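N-isopropylammelide isopropylaminohydrolase (Burkholderia multivorans ATCC 17616, PDB 6NBO) is a zinc-containing enzyme of the amidohydrolase family, built around a TIM-type barrel of parallel strands and surrounding helices. Local coordinates at residues I154-K166 with A182-D196. Numbering follows the deposited sequence.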
loop_
_atom_site.group_PDB
_atom_site.type_symbol
_atom_site.label_atom_id
_atom_site.label_comp_id
_atom_site.label_asym_id
_atom_site.label_seq_id
_atom_site.Cartn_x
_atom_site.Cartn_y
_atom_site.Cartn_z
ATOM N N ILE A 154 1.354 -9.770 -2.122
ATOM C CA ILE A 154 0.659 -9.190 -0.980
ATOM C C ILE A 154 1.578 -9.277 0.230
ATOM O O ILE A 154 1.973 -10.378 0.627
ATOM C CB ILE A 154 -0.687 -9.892 -0.703
ATOM C CG1 ILE A 154 -1.604 -9.810 -1.932
ATOM C CG2 ILE A 154 -1.381 -9.243 0.512
ATOM C CD1 ILE A 154 -2.982 -10.514 -1.732
ATOM N N GLN A 155 1.935 -8.116 0.792
ATOM C CA GLN A 155 2.586 -8.032 2.093
ATOM C C GLN A 155 1.511 -7.929 3.166
ATOM O O GLN A 155 0.544 -7.183 3.011
ATOM C CB GLN A 155 3.515 -6.813 2.173
ATOM C CG GLN A 155 4.715 -6.868 1.227
ATOM C CD GLN A 155 5.524 -5.578 1.249
ATOM O OE1 GLN A 155 5.109 -4.571 1.828
ATOM N NE2 GLN A 155 6.681 -5.606 0.614
ATOM N N ILE A 156 1.679 -8.672 4.257
ATOM C CA ILE A 156 0.689 -8.697 5.338
ATOM C C ILE A 156 1.315 -8.122 6.609
ATOM O O ILE A 156 2.354 -8.615 7.067
ATOM C CB ILE A 156 0.173 -10.124 5.591
ATOM C CG1 ILE A 156 -0.661 -10.614 4.390
ATOM C CG2 ILE A 156 -0.641 -10.158 6.885
ATOM C CD1 ILE A 156 -0.950 -12.121 4.417
ATOM N N VAL A 157 0.666 -7.108 7.186
ATOM C CA VAL A 157 1.056 -6.523 8.465
ATOM C C VAL A 157 0.116 -7.060 9.540
ATOM O O VAL A 157 -1.100 -6.851 9.465
ATOM C CB VAL A 157 0.987 -4.987 8.430
ATOM C CG1 VAL A 157 1.579 -4.415 9.726
ATOM C CG2 VAL A 157 1.706 -4.430 7.211
ATOM N N ALA A 158 0.670 -7.717 10.559
ATOM C CA ALA A 158 -0.134 -8.226 11.677
ATOM C C ALA A 158 -0.488 -7.061 12.594
ATOM O O ALA A 158 0.381 -6.550 13.309
ATOM C CB ALA A 158 0.639 -9.307 12.432
ATOM N N PHE A 159 -1.762 -6.651 12.597
ATOM C CA PHE A 159 -2.184 -5.371 13.178
ATOM C C PHE A 159 -3.034 -5.573 14.434
ATOM O O PHE A 159 -4.205 -5.972 14.329
ATOM C CB PHE A 159 -2.962 -4.571 12.126
ATOM C CG PHE A 159 -3.468 -3.228 12.601
ATOM C CD1 PHE A 159 -2.612 -2.322 13.220
ATOM C CD2 PHE A 159 -4.793 -2.860 12.391
ATOM C CE1 PHE A 159 -3.071 -1.080 13.650
ATOM C CE2 PHE A 159 -5.264 -1.623 12.816
ATOM C CZ PHE A 159 -4.395 -0.732 13.456
ATOM N N PRO A 160 -2.509 -5.298 15.635
ATOM C CA PRO A 160 -3.318 -5.410 16.875
ATOM C C PRO A 160 -4.219 -4.187 17.015
ATOM O O PRO A 160 -3.954 -3.242 17.769
ATOM C CB PRO A 160 -2.247 -5.498 17.963
ATOM C CG PRO A 160 -1.119 -4.600 17.414
ATOM C CD PRO A 160 -1.137 -4.812 15.899
ATOM N N GLN A 161 -5.340 -4.242 16.276
ATOM C CA GLN A 161 -6.189 -3.069 16.083
ATOM C C GLN A 161 -6.666 -2.477 17.403
ATOM O O GLN A 161 -6.795 -1.255 17.519
ATOM C CB GLN A 161 -7.379 -3.437 15.187
ATOM C CG GLN A 161 -8.562 -2.463 15.210
ATOM C CD GLN A 161 -8.329 -1.212 14.378
ATOM O OE1 GLN A 161 -8.721 -1.145 13.212
ATOM N NE2 GLN A 161 -7.699 -0.209 14.980
ATOM N N SER A 162 -6.915 -3.309 18.409
ATOM C CA SER A 162 -7.408 -2.825 19.690
ATOM C C SER A 162 -6.319 -2.716 20.748
ATOM O O SER A 162 -6.642 -2.549 21.927
ATOM C CB SER A 162 -8.535 -3.727 20.191
ATOM O OG SER A 162 -8.062 -5.049 20.351
ATOM N N GLY A 163 -5.050 -2.811 20.363
ATOM C CA GLY A 163 -3.938 -2.603 21.270
ATOM C C GLY A 163 -3.286 -3.911 21.703
ATOM O O GLY A 163 -3.825 -5.004 21.533
ATOM N N VAL A 164 -2.096 -3.781 22.290
ATOM C CA VAL A 164 -1.292 -4.918 22.742
ATOM C C VAL A 164 -1.226 -5.000 24.267
ATOM O O VAL A 164 -1.509 -6.047 24.855
ATOM C CB VAL A 164 0.132 -4.853 22.147
ATOM C CG1 VAL A 164 0.944 -6.088 22.571
ATOM C CG2 VAL A 164 0.072 -4.716 20.651
ATOM N N LEU A 165 -0.817 -3.907 24.922
ATOM C CA LEU A 165 -0.403 -3.990 26.322
ATOM C C LEU A 165 -1.552 -4.369 27.245
ATOM O O LEU A 165 -1.358 -5.113 28.215
ATOM C CB LEU A 165 0.206 -2.661 26.775
ATOM C CG LEU A 165 1.512 -2.246 26.110
ATOM C CD1 LEU A 165 2.052 -0.978 26.810
ATOM C CD2 LEU A 165 2.508 -3.382 26.200
ATOM N N LYS A 166 -2.742 -3.839 26.996
ATOM C CA LYS A 166 -3.854 -4.025 27.913
ATOM C C LYS A 166 -4.678 -5.264 27.608
ATOM O O LYS A 166 -5.692 -5.494 28.265
ATOM C CB LYS A 166 -4.763 -2.797 27.893
ATOM C CG LYS A 166 -4.068 -1.522 28.346
ATOM C CD LYS A 166 -5.038 -0.358 28.417
ATOM C CE LYS A 166 -4.796 0.629 27.294
ATOM N NZ LYS A 166 -4.605 2.014 27.829
ATOM N N ALA A 182 2.537 -13.728 8.438
ATOM C CA ALA A 182 2.529 -12.274 8.369
ATOM C C ALA A 182 3.955 -11.790 8.135
ATOM O O ALA A 182 4.910 -12.322 8.710
ATOM C CB ALA A 182 1.949 -11.660 9.649
ATOM N N ASP A 183 4.103 -10.801 7.253
ATOM C CA ASP A 183 5.436 -10.331 6.882
ATOM C C ASP A 183 5.974 -9.296 7.859
ATOM O O ASP A 183 7.182 -9.270 8.137
ATOM C CB ASP A 183 5.395 -9.740 5.484
ATOM C CG ASP A 183 4.862 -10.723 4.500
ATOM O OD1 ASP A 183 5.541 -11.734 4.299
ATOM O OD2 ASP A 183 3.731 -10.538 4.026
ATOM N N LEU A 184 5.101 -8.437 8.364
ATOM C CA LEU A 184 5.500 -7.256 9.115
ATOM C C LEU A 184 4.681 -7.179 10.388
ATOM O O LEU A 184 3.556 -7.683 10.449
ATOM C CB LEU A 184 5.279 -5.967 8.297
ATOM C CG LEU A 184 6.118 -5.852 7.024
ATOM C CD1 LEU A 184 5.537 -4.800 6.107
ATOM C CD2 LEU A 184 7.546 -5.503 7.383
ATOM N N LEU A 185 5.243 -6.533 11.405
ATOM C CA LEU A 185 4.512 -6.309 12.641
ATOM C C LEU A 185 3.860 -4.934 12.597
ATOM O O LEU A 185 4.503 -3.949 12.227
ATOM C CB LEU A 185 5.445 -6.424 13.848
ATOM C CG LEU A 185 4.742 -6.407 15.206
ATOM C CD1 LEU A 185 3.710 -7.537 15.275
ATOM C CD2 LEU A 185 5.770 -6.533 16.331
ATOM N N GLY A 186 2.587 -4.866 12.982
ATOM C CA GLY A 186 1.889 -3.609 13.105
ATOM C C GLY A 186 1.704 -3.189 14.557
ATOM O O GLY A 186 2.151 -3.841 15.493
ATOM N N GLY A 187 1.012 -2.068 14.719
ATOM C CA GLY A 187 0.804 -1.483 16.033
ATOM C C GLY A 187 0.263 -0.085 15.868
ATOM O O GLY A 187 0.121 0.419 14.752
ATOM N N LEU A 188 -0.050 0.549 17.003
ATOM C CA LEU A 188 -0.634 1.878 16.897
ATOM C C LEU A 188 -0.398 2.670 18.175
ATOM O O LEU A 188 -0.187 2.107 19.252
ATOM C CB LEU A 188 -2.132 1.823 16.584
ATOM C CG LEU A 188 -3.167 1.434 17.643
ATOM C CD1 LEU A 188 -4.578 1.606 17.070
ATOM C CD2 LEU A 188 -2.959 -0.000 18.129
ATOM N N ASP A 189 -0.417 4.000 18.014
ATOM C CA ASP A 189 -0.565 5.020 19.052
ATOM C C ASP A 189 -0.032 4.597 20.417
ATOM O O ASP A 189 -0.806 4.281 21.337
ATOM C CB ASP A 189 -2.030 5.418 19.130
ATOM C CG ASP A 189 -2.563 5.878 17.777
ATOM O OD1 ASP A 189 -1.739 6.253 16.910
ATOM O OD2 ASP A 189 -3.791 5.867 17.576
ATOM N N PRO A 190 1.291 4.630 20.588
ATOM C CA PRO A 190 1.890 4.159 21.846
ATOM C C PRO A 190 1.416 4.937 23.062
ATOM O O PRO A 190 1.392 4.383 24.167
ATOM C CB PRO A 190 3.397 4.351 21.604
ATOM C CG PRO A 190 3.540 4.333 20.098
ATOM C CD PRO A 190 2.305 5.024 19.595
ATOM N N CYS A 191 1.029 6.202 22.896
ATOM C CA CYS A 191 0.458 6.964 24.002
ATOM C C CYS A 191 -1.059 6.800 24.084
ATOM O O CYS A 191 -1.590 6.380 25.114
ATOM C CB CYS A 191 0.802 8.455 23.872
ATOM S SG CYS A 191 2.515 8.879 24.234
ATOM N N ALA A 192 -1.764 7.151 23.009
ATOM C CA ALA A 192 -3.218 7.299 23.091
ATOM C C ALA A 192 -3.918 5.958 23.269
ATOM O O ALA A 192 -4.944 5.870 23.955
ATOM C CB ALA A 192 -3.746 8.004 21.840
ATOM N N ILE A 193 -3.411 4.909 22.639
ATOM C CA ILE A 193 -4.026 3.587 22.729
ATOM C C ILE A 193 -3.341 2.727 23.783
ATOM O O ILE A 193 -3.995 2.188 24.671
ATOM C CB ILE A 193 -4.026 2.901 21.346
ATOM C CG1 ILE A 193 -4.980 3.629 20.392
ATOM C CG2 ILE A 193 -4.416 1.418 21.480
ATOM C CD1 ILE A 193 -6.442 3.470 20.746
ATOM N N GLU A 194 -2.013 2.615 23.730
ATOM C CA GLU A 194 -1.333 1.684 24.631
ATOM C C GLU A 194 -1.183 2.217 26.056
ATOM O O GLU A 194 -1.076 1.414 26.988
ATOM C CB GLU A 194 0.039 1.313 24.070
ATOM C CG GLU A 194 -0.033 0.638 22.680
ATOM C CD GLU A 194 -0.612 -0.774 22.735
ATOM O OE1 GLU A 194 -0.856 -1.292 23.844
ATOM O OE2 GLU A 194 -0.820 -1.367 21.658
ATOM N N GLY A 195 -1.151 3.541 26.245
ATOM C CA GLY A 195 -1.069 4.152 27.563
ATOM C C GLY A 195 0.315 4.176 28.184
ATOM O O GLY A 195 0.560 4.965 29.105
ATOM N N ASP A 196 1.231 3.341 27.709
ATOM C CA ASP A 196 2.592 3.284 28.238
ATOM C C ASP A 196 3.468 3.217 27.003
ATOM O O ASP A 196 3.741 2.130 26.475
ATOM C CB ASP A 196 2.777 2.073 29.153
ATOM C CG ASP A 196 4.141 2.007 29.788
ATOM O OD1 ASP A 196 5.078 2.644 29.278
ATOM O OD2 ASP A 196 4.274 1.281 30.792
HETATM O O HOH W 1 -3.403 -1.778 25.023
#
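The buried carboxylate of Glu194 reaches across to the backbone of Val164 and Leu165. Its OE2 takes the Val164 N-H through the syn lone pair at 2.8 Å. OE1 accepts a nearly straight bond of 2.8 Å from Leu165 N, which arrives somewhat out of the carboxylate plane. A bend at chi2 (-71°) turns the acid toward these amides, and glutamate suits the place because its two oxygens can serve successive N-H groups. A water donates to OE1 and accepts from Lys166 N, extending the grip by one residue. Glycine suits position 163, where the backbone turns with a positive phi (103°) and Gly163 CA sits 3.4 Å from Glu194 OE2, close also to Ile193 CG2.

The same two segments also pair as parallel neighbours in the amidohydrolase barrel, strands 153-159 and 184-188 being joined by helix 170-180 in a beta-alpha-beta unit. Ala158 N bonds to Leu184 O at 2.9 Å, and the small Ala158 lets its CB meet Ala182 CB. Ile156 O accepts from both Asp183 N and Leu184 N. Just ahead of the second strand, Asp183 uses the anti lone pair of OD2 to receive Ile156 N; that oxygen also forms a salt bridge with Arg145. Gly186 leaves room for Val157 CG1, which lies 3.4 Å from Gly186 N. Farther along, the edge of the Phe159 ring meets the Gly187 backbone, and the ring stacks on His218, a zinc ligand. Leu188, its CG between backbone N and carbonyl carbon (chi1 75°), is long enough to lay CD2 against Pro160 O and CD1 against Gln161 O.

Leu165 CD1, 3.6 Å from Asp196 O and also touching Asp196 CB, makes the last apolar contact. Beyond it, toward solvent, packing loosens: exposed Lys166 bends at chi3 and chi4 to bring NZ within 3.2 Å of Ile193 O, beside exposed Gly195.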